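Local atomic coordinates of ribosome hibernation protein YHBH (Vibrio cholerae serotype O1, PDB entry 4HEI), a protein that associates with 100S ribosomes, which are dimers of 70S particles, and probably inhibits translation by binding the small ribosomal subunit in stationary phase. Residues D11-D14 / S15-D18; K80-R83 / Q84-H88. All blocks are in the same frame, centred on the assembly; numbering follows the deposited sequence.

Interaction 1 (D11-D14 / S15-D18); sequences DLTD and SMQD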
ATOM      1  N   ASP A  11       2.133   7.705 -15.199  1.00 36.21           N
ATOM      2  CA  ASP A  11       3.467   7.334 -15.633  1.00 38.05           C
ATOM      3  C   ASP A  11       4.136   6.662 -14.446  1.00 37.29           C
ATOM      4  O   ASP A  11       4.784   7.322 -13.635  1.00 39.20           O
ATOM      5  CB  ASP A  11       4.268   8.569 -16.059  1.00 39.45           C
ATOM      6  CG  ASP A  11       5.718   8.242 -16.368  1.00 40.55           C
ATOM      7  OD1 ASP A  11       5.993   7.088 -16.755  1.00 42.34           O
ATOM      8  OD2 ASP A  11       6.577   9.137 -16.238  1.00 42.05           O
ATOM      9  N   LEU A  12       3.945   5.353 -14.333  1.00 36.49           N
ATOM     10  CA  LEU A  12       4.532   4.582 -13.242  1.00 35.58           C
ATOM     11  C   LEU A  12       6.054   4.580 -13.406  1.00 35.59           C
ATOM     12  O   LEU A  12       6.580   4.007 -14.358  1.00 35.74           O
ATOM     13  CB  LEU A  12       3.988   3.150 -13.271  1.00 35.07           C
ATOM     14  CG  LEU A  12       4.309   2.211 -12.106  1.00 35.46           C
ATOM     15  CD1 LEU A  12       3.761   2.781 -10.806  1.00 35.43           C
ATOM     16  CD2 LEU A  12       3.690   0.846 -12.384  1.00 34.86           C
ATOM     17  N   THR A  13       6.753   5.231 -12.483  1.00 34.64           N
ATOM     18  CA  THR A  13       8.210   5.320 -12.539  1.00 33.78           C
ATOM     19  C   THR A  13       8.883   4.334 -11.598  1.00 33.79           C
ATOM     20  O   THR A  13       8.253   3.801 -10.684  1.00 34.12           O
ATOM     21  CB  THR A  13       8.698   6.729 -12.155  1.00 33.21           C
ATOM     22  OG1 THR A  13       8.347   6.998 -10.795  1.00 33.25           O
ATOM     23  CG2 THR A  13       8.057   7.781 -13.049  1.00 33.67           C
ATOM     24  N   ASP A  14      10.170   4.092 -11.818  1.00 32.72           N
ATOM     25  CA  ASP A  14      10.905   3.175 -10.960  1.00 33.22           C
ATOM     26  C   ASP A  14      11.027   3.762  -9.564  1.00 32.45           C
ATOM     27  O   ASP A  14      11.145   3.027  -8.588  1.00 32.44           O
ATOM     28  CB  ASP A  14      12.292   2.894 -11.533  1.00 36.07           C
ATOM     29  CG  ASP A  14      12.232   2.097 -12.815  1.00 39.48           C
ATOM     30  OD1 ASP A  14      11.576   1.034 -12.816  1.00 40.99           O
ATOM     31  OD2 ASP A  14      12.838   2.531 -13.817  1.00 42.42           O
ATOM     32  N   SER A  15      10.997   5.089  -9.475  1.00 31.21           N
ATOM     33  CA  SER A  15      11.082   5.754  -8.181  1.00 29.06           C
ATOM     34  C   SER A  15       9.845   5.421  -7.357  1.00 27.94           C
ATOM     35  O   SER A  15       9.946   5.150  -6.163  1.00 26.89           O
ATOM     36  CB  SER A  15      11.192   7.271  -8.351  1.00 28.41           C
ATOM     37  OG  SER A  15      11.151   7.915  -7.087  1.00 25.23           O
ATOM     38  N   MET A  16       8.676   5.454  -7.991  1.00 27.06           N
ATOM     39  CA  MET A  16       7.441   5.131  -7.293  1.00 27.11           C
ATOM     40  C   MET A  16       7.514   3.696  -6.802  1.00 25.83           C
ATOM     41  O   MET A  16       7.246   3.414  -5.635  1.00 22.51           O
ATOM     42  CB  MET A  16       6.227   5.284  -8.217  1.00 27.54           C
ATOM     43  CG  MET A  16       5.612   6.668  -8.218  1.00 30.58           C
ATOM     44  SD  MET A  16       4.293   6.794  -9.444  1.00 31.56           S
ATOM     45  CE  MET A  16       5.116   7.734 -10.706  1.00 35.58           C
ATOM     46  N   GLN A  17       7.879   2.788  -7.697  1.00 25.37           N
ATOM     47  CA  GLN A  17       7.973   1.388  -7.327  1.00 27.36           C
ATOM     48  C   GLN A  17       9.006   1.178  -6.231  1.00 26.64           C
ATOM     49  O   GLN A  17       8.749   0.455  -5.269  1.00 24.30           O
ATOM     50  CB  GLN A  17       8.284   0.535  -8.559  1.00 30.63           C
ATOM     51  CG  GLN A  17       7.107   0.484  -9.523  1.00 33.22           C
ATOM     52  CD  GLN A  17       7.292  -0.513 -10.647  1.00 36.65           C
ATOM     53  OE1 GLN A  17       7.955  -0.231 -11.642  1.00 37.97           O
ATOM     54  NE2 GLN A  17       6.710  -1.693 -10.488  1.00 37.72           N
ATOM     55  N   ASP A  18      10.165   1.820  -6.364  1.00 26.58           N
ATOM     56  CA  ASP A  18      11.206   1.692  -5.347  1.00 27.29           C
ATOM     57  C   ASP A  18      10.682   2.196  -4.005  1.00 25.93           C
ATOM     58  O   ASP A  18      10.890   1.564  -2.964  1.00 24.18           O
ATOM     59  CB  ASP A  18      12.456   2.493  -5.734  1.00 29.58           C
ATOM     60  CG  ASP A  18      13.194   1.895  -6.919  1.00 32.20           C
ATOM     61  OD1 ASP A  18      13.029   0.687  -7.180  1.00 34.42           O
ATOM     62  OD2 ASP A  18      13.956   2.631  -7.583  1.00 34.70           O
TER
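Thr13 is the N-cap of helix 14-27, at the end of the loop that leads out of strand 2-8, and its side chain reaches forward to Met16, three residues on. Thr13 OG1 accepts from Met16 N at 3.2 Å, giving an amide of the first turn, which has no preceding helical carbonyl, an acceptor. The torsion accounts for it: chi1 of 64° tucks OG1 over the backbone, between N and C, where it faces the opening turn. Threonine suits the place because its hydroxyl caps the amide while the methyl on the same carbon packs, CG2 meeting Met16 CE at 3.8 Å. The Thr13 carbonyl adds an ordinary helical bond, from Gln17 N, nearly straight at 171°. Ser15 OG is hydrogen-bonded to Tyr71 OH of helix 70-91. Met16 is the buried member, resting on Leu41, Met70 and Tyr71, where a long flexible thioether can fit between strand and helix. Leu12 also packs on Leu41, and the side chain of Gln17 crosses that of Leu12 at about a right angle, with Leu12 CG 4.2 Å from Gln17 CG. The methionine chain bends at its thioether, and Leu12 CD1 comes within 4.3 Å of Met16 SD.

Interaction 2 (K80-R83 / Q84-H88); sequences KLVR and QLNKH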
ATOM      1  N   LYS A  80      -2.740   4.192   6.851  1.00 25.66           N
ATOM      2  CA  LYS A  80      -4.042   3.546   7.017  1.00 25.09           C
ATOM      3  C   LYS A  80      -3.872   2.032   7.170  1.00 22.85           C
ATOM      4  O   LYS A  80      -4.536   1.404   7.993  1.00 23.54           O
ATOM      5  CB  LYS A  80      -4.952   3.828   5.818  1.00 25.10           C
ATOM      6  CG  LYS A  80      -5.358   5.280   5.646  1.00 27.73           C
ATOM      7  CD  LYS A  80      -6.427   5.414   4.565  1.00 28.42           C
ATOM      8  CE  LYS A  80      -6.800   6.866   4.325  1.00 29.80           C
ATOM      9  NZ  LYS A  80      -7.910   6.985   3.335  1.00 31.35           N
ATOM     10  N   LEU A  81      -2.980   1.453   6.372  1.00 22.17           N
ATOM     11  CA  LEU A  81      -2.730   0.015   6.429  1.00 22.17           C
ATOM     12  C   LEU A  81      -2.142  -0.380   7.781  1.00 21.53           C
ATOM     13  O   LEU A  81      -2.535  -1.383   8.366  1.00 22.44           O
ATOM     14  CB  LEU A  81      -1.767  -0.403   5.308  1.00 20.99           C
ATOM     15  CG  LEU A  81      -2.256  -0.215   3.869  1.00 18.72           C
ATOM     16  CD1 LEU A  81      -1.129  -0.570   2.909  1.00 20.95           C
ATOM     17  CD2 LEU A  81      -3.471  -1.101   3.617  1.00 20.64           C
ATOM     18  N   VAL A  82      -1.200   0.419   8.276  1.00 23.61           N
ATOM     19  CA  VAL A  82      -0.572   0.143   9.567  1.00 25.03           C
ATOM     20  C   VAL A  82      -1.613   0.134  10.686  1.00 25.32           C
ATOM     21  O   VAL A  82      -1.579  -0.737  11.555  1.00 25.64           O
ATOM     22  CB  VAL A  82       0.528   1.186   9.896  1.00 26.82           C
ATOM     23  CG1 VAL A  82       1.061   0.964  11.310  1.00 27.72           C
ATOM     24  CG2 VAL A  82       1.663   1.071   8.898  1.00 28.30           C
ATOM     25  N   ARG A  83      -2.540   1.093  10.669  1.00 26.19           N
ATOM     26  CA  ARG A  83      -3.589   1.152  11.691  1.00 27.27           C
ATOM     27  C   ARG A  83      -4.391  -0.139  11.662  1.00 27.95           C
ATOM     28  O   ARG A  83      -4.640  -0.757  12.698  1.00 27.54           O
ATOM     29  CB  ARG A  83      -4.553   2.320  11.445  1.00 30.36           C
ATOM     30  CG  ARG A  83      -3.935   3.699  11.529  1.00 35.89           C
ATOM     31  CD  ARG A  83      -5.001   4.753  11.828  1.00 39.64           C
ATOM     32  NE  ARG A  83      -4.446   6.102  11.805  1.00 44.27           N
ATOM     33  CZ  ARG A  83      -4.226   6.805  10.697  1.00 45.62           C
ATOM     34  NH1 ARG A  83      -4.523   6.293   9.510  1.00 45.85           N
ATOM     35  NH2 ARG A  83      -3.693   8.017  10.776  1.00 46.42           N
ATOM     36  N   GLN A  84      -4.803  -0.546  10.467  1.00 25.67           N
ATOM     37  CA  GLN A  84      -5.582  -1.768  10.325  1.00 27.16           C
ATOM     38  C   GLN A  84      -4.779  -3.015  10.686  1.00 26.29           C
ATOM     39  O   GLN A  84      -5.322  -3.965  11.248  1.00 27.17           O
ATOM     40  CB  GLN A  84      -6.121  -1.886   8.902  1.00 28.27           C
ATOM     41  CG  GLN A  84      -7.116  -0.801   8.536  1.00 34.08           C
ATOM     42  CD  GLN A  84      -7.690  -0.990   7.145  1.00 35.46           C
ATOM     43  OE1 GLN A  84      -8.293  -2.020   6.841  1.00 38.90           O
ATOM     44  NE2 GLN A  84      -7.501   0.008   6.293  1.00 36.53           N
ATOM     45  N   LEU A  85      -3.492  -3.020  10.351  1.00 25.31           N
ATOM     46  CA  LEU A  85      -2.633  -4.159  10.668  1.00 27.03           C
ATOM     47  C   LEU A  85      -2.439  -4.303  12.177  1.00 29.46           C
ATOM     48  O   LEU A  85      -2.402  -5.419  12.702  1.00 29.58           O
ATOM     49  CB  LEU A  85      -1.276  -4.006   9.977  1.00 25.41           C
ATOM     50  CG  LEU A  85      -1.254  -4.367   8.487  1.00 25.89           C
ATOM     51  CD1 LEU A  85       0.043  -3.853   7.855  1.00 23.76           C
ATOM     52  CD2 LEU A  85      -1.383  -5.876   8.317  1.00 25.23           C
ATOM     53  N   ASN A  86      -2.314  -3.176  12.870  1.00 31.53           N
ATOM     54  CA  ASN A  86      -2.145  -3.196  14.318  1.00 34.26           C
ATOM     55  C   ASN A  86      -3.401  -3.761  14.970  1.00 37.36           C
ATOM     56  O   ASN A  86      -3.318  -4.592  15.872  1.00 37.19           O
ATOM     57  CB  ASN A  86      -1.847  -1.789  14.833  1.00 32.90           C
ATOM     58  CG  ASN A  86      -0.384  -1.428  14.706  1.00 33.26           C
ATOM     59  OD1 ASN A  86      -0.030  -0.263  14.532  1.00 35.57           O
ATOM     60  ND2 ASN A  86       0.482  -2.433  14.807  1.00 32.96           N
ATOM     61  N   LYS A  87      -4.565  -3.351  14.474  1.00 40.54           N
ATOM     62  CA  LYS A  87      -5.825  -3.855  15.010  1.00 44.72           C
ATOM     63  C   LYS A  87      -5.927  -5.357  14.744  1.00 46.92           C
ATOM     64  O   LYS A  87      -6.242  -6.137  15.642  1.00 47.46           O
ATOM     65  CB  LYS A  87      -7.007  -3.125  14.364  1.00 45.79           C
ATOM     66  CG  LYS A  87      -7.008  -1.626  14.611  1.00 48.17           C
ATOM     67  CD  LYS A  87      -8.223  -0.951  13.989  1.00 51.11           C
ATOM     68  CE  LYS A  87      -8.206   0.553  14.246  1.00 53.81           C
ATOM     69  NZ  LYS A  87      -9.384   1.258  13.657  1.00 55.49           N
ATOM     70  N   HIS A  88      -5.652  -5.764  13.511  1.00 48.93           N
ATOM     71  CA  HIS A  88      -5.713  -7.179  13.160  1.00 51.39           C
ATOM     72  C   HIS A  88      -4.667  -7.992  13.920  1.00 52.90           C
ATOM     73  O   HIS A  88      -4.886  -9.162  14.236  1.00 52.49           O
ATOM     74  CB  HIS A  88      -5.509  -7.365  11.656  1.00 52.38           C
ATOM     75  CG  HIS A  88      -5.317  -8.792  11.251  1.00 53.14           C
ATOM     76  ND1 HIS A  88      -4.136  -9.472  11.460  1.00 53.65           N
ATOM     77  CD2 HIS A  88      -6.169  -9.683  10.692  1.00 53.21           C
ATOM     78  CE1 HIS A  88      -4.269 -10.720  11.048  1.00 53.46           C
ATOM     79  NE2 HIS A  88      -5.493 -10.875  10.578  1.00 53.89           N
TER
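Residues 80-83 and 84-88 are consecutive turns in the interior of helix 70-91, joined by four i to i+4 bonds. Gln84 N donates to Lys80 O at 3.2 Å, and Leu85 N to Leu81 O at 2.7 Å, the shortest of the four; the amides of Asn86 and Lys87 reach the carbonyls of Val82 and Arg83 in the same way. Side chains of the second turn then lie back over the carbonyls of the first. Leu85 CG stands 3.2 Å from Leu81 O, and Lys87 CG is equally close to Arg83 O, so the aliphatic start of the lysine follows the helix wall before its extended chain carries the amine outward. With chi1 at -65°, Gln84 CG is anti to its own carbonyl carbon and comes 3.4 Å from Lys80 O. On another flank the side chains of Val82 and Asn86 lie alongside each other in the same direction, with Val82 CG1 3.6 Å from Asn86 OD1.

The faces divide by residue type. Leu81 and Leu85 are buried: Leu81 packs on Phe24, Ala52 and Ile61, and Leu85 on Leu27, Phe31, Leu54 and Val56, so branched aliphatic chains pack against the sheet, helix 14-27 and the loop residue Phe31. Lys80 and Gln84 border that face, long enough for Lys80 NZ and Gln84 NE2 to donate to the carbonyls of His64 and His62 on edge strand 59-67. Val82 meets Leu27, and this part of the helix packs on strands 47-56 and 59-67, with helix 14-27 beside it.

Both contacts are local, one at the start of helix 14-27 and the other well inside helix 70-91, the two helices of the beta-alpha-beta-beta-beta-alpha fold. Their centres are 25 Å apart, on opposite sides of the chain's centre, and their nearest atoms about 13 Å, so they do not touch. They are related through shared elements: the capped turn of interaction 1 reaches the beginning of helix 70-91 at Met70 and Tyr71, whereas interaction 2 meets the later part of helix 14-27 at Phe24 and Leu27. Interaction 2 also adjoins cobalt-binding residues, since the two histidines whose carbonyls it binds, His62 and His64, are cobalt ligands; the side chain of Leu81 is about 9 Å from a cobalt ion.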